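Local coordinates for protein geranyltranstransferase (PDB 3TS7) that probably makes (2E,6E)-farnesyl diphosphate by chain elongation with isopentenyl diphosphate, a magnesium-dependent step of isoprenoid biosynthesis, at residues Q210-A224 against M272-G284. Residues are numbered along the deposited sequence; the frame is centred on the assembly and turned at random.
Sequences QFDRLDHYAKCIGLA and MHEAALESLAGFG. With PO4 (phosphate ion), chain G.
Q210 lays its amide against the rim of the F283 ring, NE2 lying 3.2 Å from CE2 near the ring plane, with the two flat groups 84° apart. The same NE2 donates to O3 of a phosphate ion, probably from the crystallisation liquor, at 2.6 Å; R203 also binds that ion. With an alanine in its place, the phosphate would probably lose this donor and a gap is likely to open beside the F283 edge. L214 supports the ring from the next helical turn, CD1 3.8 Å from F283 CZ. R213 lays its extended chain over S279 O, with CB, CG and CD all near that oxygen, before NH2 makes a weak but straight hydrogen bond to it (3.3 Å); E209 takes NE of R213 in a salt bridge. Midway, S279 CB packs 3.3 Å from R213 O. The OG of S279 turns back to A275 O and shares that carbonyl with S279 N, the two donors coming from opposite faces. The axes of the two helical segments come within 8.0 Å, a closeness consistent with the small C220, A275, A276 and S279 between them. C220 SG rests on A275 CB at 3.7 Å, and A276 CB touches both C220 CB and I221 CG2. The Y217 ring, with CG anti to its N (chi1 166°), touches L280 CD1 and places OH to hydrogen-bond L290 O. This is antiparallel helix packing, crossing at -160°, within the all-helical isoprenoid synthase fold.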
# COMPACT_ATOMS: atom_id res chain seq x y z
N GLN B 210 -28.56 5.69 -1.95
CA GLN B 210 -28.01 5.05 -3.14
C GLN B 210 -26.65 4.41 -2.86
O GLN B 210 -26.38 3.31 -3.36
CB GLN B 210 -27.92 6.03 -4.31
CG GLN B 210 -29.32 6.49 -4.76
CD GLN B 210 -29.32 7.19 -6.10
OE1 GLN B 210 -30.20 7.99 -6.39
NE2 GLN B 210 -28.34 6.89 -6.92
N PHE B 211 -25.81 5.10 -2.08
CA PHE B 211 -24.57 4.48 -1.57
C PHE B 211 -24.89 3.11 -0.97
O PHE B 211 -24.32 2.10 -1.39
CB PHE B 211 -23.94 5.31 -0.44
CG PHE B 211 -23.03 6.42 -0.91
CD1 PHE B 211 -23.52 7.71 -1.08
CD2 PHE B 211 -21.67 6.18 -1.11
CE1 PHE B 211 -22.67 8.76 -1.49
CE2 PHE B 211 -20.80 7.22 -1.50
CZ PHE B 211 -21.31 8.52 -1.70
N ASP B 212 -25.79 3.12 0.02
CA ASP B 212 -26.13 1.92 0.85
C ASP B 212 -26.68 0.79 0.01
O ASP B 212 -26.29 -0.36 0.20
CB ASP B 212 -27.14 2.26 1.95
CG ASP B 212 -26.63 3.32 2.92
OD1 ASP B 212 -27.44 3.80 3.75
OD2 ASP B 212 -25.44 3.69 2.87
N ARG B 213 -27.58 1.10 -0.93
CA ARG B 213 -28.13 0.05 -1.80
C ARG B 213 -27.08 -0.58 -2.69
O ARG B 213 -27.04 -1.80 -2.86
CB ARG B 213 -29.26 0.58 -2.68
CG ARG B 213 -30.55 0.89 -1.95
CD ARG B 213 -31.60 1.41 -2.96
NE ARG B 213 -32.91 1.58 -2.33
CZ ARG B 213 -33.86 0.65 -2.32
NH1 ARG B 213 -35.02 0.91 -1.71
NH2 ARG B 213 -33.68 -0.52 -2.92
N LEU B 214 -26.22 0.25 -3.25
CA LEU B 214 -25.23 -0.26 -4.17
C LEU B 214 -24.13 -1.01 -3.42
O LEU B 214 -23.58 -1.98 -3.94
CB LEU B 214 -24.63 0.88 -5.02
CG LEU B 214 -25.55 1.40 -6.13
CD1 LEU B 214 -25.11 2.79 -6.60
CD2 LEU B 214 -25.58 0.41 -7.27
N ASP B 215 -23.81 -0.52 -2.24
CA ASP B 215 -22.96 -1.30 -1.30
C ASP B 215 -23.56 -2.67 -0.95
O ASP B 215 -22.85 -3.70 -1.00
CB ASP B 215 -22.69 -0.52 -0.02
CG ASP B 215 -21.75 -1.26 0.90
OD1 ASP B 215 -20.58 -1.53 0.50
OD2 ASP B 215 -22.18 -1.63 1.99
N HIS B 216 -24.86 -2.70 -0.62
CA HIS B 216 -25.54 -4.01 -0.40
C HIS B 216 -25.54 -4.90 -1.63
O HIS B 216 -25.31 -6.11 -1.52
CB HIS B 216 -26.97 -3.83 0.16
CG HIS B 216 -27.47 -5.06 0.86
ND1 HIS B 216 -26.89 -5.55 2.01
CD2 HIS B 216 -28.48 -5.91 0.57
CE1 HIS B 216 -27.52 -6.64 2.39
NE2 HIS B 216 -28.50 -6.88 1.54
N TYR B 217 -25.74 -4.31 -2.82
CA TYR B 217 -25.57 -5.05 -4.08
C TYR B 217 -24.17 -5.66 -4.16
O TYR B 217 -23.99 -6.85 -4.52
CB TYR B 217 -25.83 -4.11 -5.29
CG TYR B 217 -25.38 -4.64 -6.62
CD1 TYR B 217 -26.22 -5.44 -7.41
CD2 TYR B 217 -24.11 -4.36 -7.11
CE1 TYR B 217 -25.80 -5.93 -8.63
CE2 TYR B 217 -23.68 -4.84 -8.33
CZ TYR B 217 -24.53 -5.61 -9.09
OH TYR B 217 -24.10 -6.10 -10.30
N ALA B 218 -23.17 -4.83 -3.85
CA ALA B 218 -21.76 -5.23 -3.93
C ALA B 218 -21.44 -6.37 -2.94
O ALA B 218 -20.84 -7.39 -3.33
CB ALA B 218 -20.86 -4.00 -3.68
N LYS B 219 -21.91 -6.20 -1.71
CA LYS B 219 -21.73 -7.20 -0.63
C LYS B 219 -22.35 -8.55 -0.99
O LYS B 219 -21.70 -9.61 -0.86
CB LYS B 219 -22.34 -6.68 0.68
CG LYS B 219 -22.19 -7.66 1.85
CD LYS B 219 -22.76 -7.12 3.13
CE LYS B 219 -22.38 -8.00 4.32
NZ LYS B 219 -22.89 -7.39 5.58
N CYS B 220 -23.58 -8.51 -1.51
CA CYS B 220 -24.31 -9.73 -1.89
C CYS B 220 -23.68 -10.43 -3.09
O CYS B 220 -23.54 -11.65 -3.08
CB CYS B 220 -25.81 -9.44 -2.11
SG CYS B 220 -26.67 -8.88 -0.65
N ILE B 221 -23.24 -9.70 -4.13
CA ILE B 221 -22.60 -10.43 -5.23
C ILE B 221 -21.23 -11.03 -4.83
O ILE B 221 -20.86 -12.10 -5.32
CB ILE B 221 -22.50 -9.66 -6.58
CG1 ILE B 221 -21.48 -8.55 -6.54
CG2 ILE B 221 -23.89 -9.13 -7.03
CD1 ILE B 221 -21.42 -7.78 -7.86
N GLY B 222 -20.52 -10.34 -3.94
CA GLY B 222 -19.22 -10.79 -3.46
C GLY B 222 -19.37 -12.12 -2.72
O GLY B 222 -18.62 -13.06 -2.96
N LEU B 223 -20.37 -12.20 -1.85
CA LEU B 223 -20.58 -13.42 -1.08
C LEU B 223 -21.05 -14.55 -1.97
O LEU B 223 -20.51 -15.66 -1.92
CB LEU B 223 -21.57 -13.18 0.06
CG LEU B 223 -20.97 -12.53 1.30
CD1 LEU B 223 -22.07 -11.92 2.14
CD2 LEU B 223 -20.11 -13.53 2.12
N ALA B 224 -22.03 -14.24 -2.82
CA ALA B 224 -22.63 -15.22 -3.72
C ALA B 224 -21.64 -15.88 -4.67
O ALA B 224 -21.69 -17.09 -4.85
CB ALA B 224 -23.80 -14.57 -4.50
N MET B 272 -28.62 -14.82 -1.81
CA MET B 272 -27.75 -13.66 -1.94
C MET B 272 -27.99 -12.96 -3.29
O MET B 272 -28.06 -11.72 -3.36
CB MET B 272 -26.29 -14.10 -1.80
CG MET B 272 -25.87 -14.49 -0.37
SD MET B 272 -26.03 -13.07 0.73
CE MET B 272 -27.48 -13.48 1.72
N HIS B 273 -28.11 -13.77 -4.34
CA HIS B 273 -28.41 -13.29 -5.68
C HIS B 273 -29.72 -12.49 -5.70
O HIS B 273 -29.76 -11.40 -6.28
CB HIS B 273 -28.42 -14.44 -6.69
CG HIS B 273 -28.35 -13.99 -8.12
ND1 HIS B 273 -28.05 -14.86 -9.16
CD2 HIS B 273 -28.50 -12.77 -8.69
CE1 HIS B 273 -28.04 -14.19 -10.30
NE2 HIS B 273 -28.32 -12.92 -10.04
N GLU B 274 -30.75 -13.00 -5.04
CA GLU B 274 -32.02 -12.28 -4.88
C GLU B 274 -31.88 -10.96 -4.17
O GLU B 274 -32.53 -9.99 -4.54
CB GLU B 274 -33.05 -13.12 -4.12
CG GLU B 274 -33.44 -14.40 -4.84
CD GLU B 274 -34.22 -15.37 -3.97
OE1 GLU B 274 -34.32 -16.56 -4.36
OE2 GLU B 274 -34.75 -14.97 -2.92
N ALA B 275 -31.09 -10.94 -3.09
CA ALA B 275 -30.91 -9.74 -2.30
C ALA B 275 -30.12 -8.67 -3.11
O ALA B 275 -30.42 -7.49 -2.99
CB ALA B 275 -30.19 -10.07 -0.98
N ALA B 276 -29.16 -9.11 -3.92
CA ALA B 276 -28.43 -8.25 -4.86
C ALA B 276 -29.39 -7.49 -5.81
O ALA B 276 -29.34 -6.26 -5.91
CB ALA B 276 -27.43 -9.08 -5.66
N LEU B 277 -30.28 -8.24 -6.46
CA LEU B 277 -31.25 -7.65 -7.41
C LEU B 277 -32.25 -6.74 -6.72
O LEU B 277 -32.63 -5.69 -7.27
CB LEU B 277 -31.97 -8.76 -8.17
CG LEU B 277 -31.12 -9.58 -9.13
CD1 LEU B 277 -31.89 -10.80 -9.61
CD2 LEU B 277 -30.65 -8.74 -10.34
N GLU B 278 -32.66 -7.10 -5.51
CA GLU B 278 -33.59 -6.27 -4.74
C GLU B 278 -32.99 -4.94 -4.26
O GLU B 278 -33.71 -3.97 -4.11
CB GLU B 278 -34.15 -7.03 -3.55
CG GLU B 278 -35.39 -6.38 -2.89
CD GLU B 278 -36.57 -6.12 -3.87
OE1 GLU B 278 -37.34 -5.18 -3.62
OE2 GLU B 278 -36.75 -6.85 -4.88
N SER B 279 -31.67 -4.93 -4.00
CA SER B 279 -30.91 -3.72 -3.71
C SER B 279 -31.05 -2.67 -4.83
O SER B 279 -30.97 -1.48 -4.58
CB SER B 279 -29.40 -4.04 -3.57
OG SER B 279 -29.15 -4.97 -2.53
N LEU B 280 -31.22 -3.13 -6.05
CA LEU B 280 -31.34 -2.25 -7.21
C LEU B 280 -32.76 -1.68 -7.46
O LEU B 280 -32.96 -0.95 -8.44
CB LEU B 280 -30.81 -2.96 -8.44
CG LEU B 280 -29.37 -3.49 -8.35
CD1 LEU B 280 -29.05 -4.33 -9.56
CD2 LEU B 280 -28.34 -2.36 -8.16
N ALA B 281 -33.71 -1.98 -6.58
CA ALA B 281 -35.10 -1.46 -6.70
C ALA B 281 -35.20 0.08 -6.72
O ALA B 281 -36.21 0.65 -7.16
CB ALA B 281 -35.98 -2.03 -5.56
N GLY B 282 -34.16 0.76 -6.26
CA GLY B 282 -34.14 2.22 -6.29
C GLY B 282 -33.71 2.77 -7.64
O GLY B 282 -33.64 3.99 -7.83
N PHE B 283 -33.43 1.89 -8.58
CA PHE B 283 -33.01 2.29 -9.92
C PHE B 283 -33.92 1.69 -10.98
O PHE B 283 -34.51 0.63 -10.78
CB PHE B 283 -31.58 1.83 -10.17
CG PHE B 283 -30.59 2.40 -9.18
CD1 PHE B 283 -30.26 1.69 -8.03
CD2 PHE B 283 -30.02 3.64 -9.41
CE1 PHE B 283 -29.34 2.24 -7.10
CE2 PHE B 283 -29.11 4.18 -8.50
CZ PHE B 283 -28.77 3.49 -7.35
N GLY B 284 -34.00 2.36 -12.13
CA GLY B 284 -34.78 1.87 -13.26
C GLY B 284 -33.93 1.10 -14.24
O GLY B 284 -32.99 0.39 -13.82
P PO4 G . -28.42 9.10 -9.70
O1 PO4 G . -27.00 9.65 -9.77
O2 PO4 G . -29.10 9.29 -11.05
O3 PO4 G . -28.41 7.63 -9.37
O4 PO4 G . -29.15 9.85 -8.61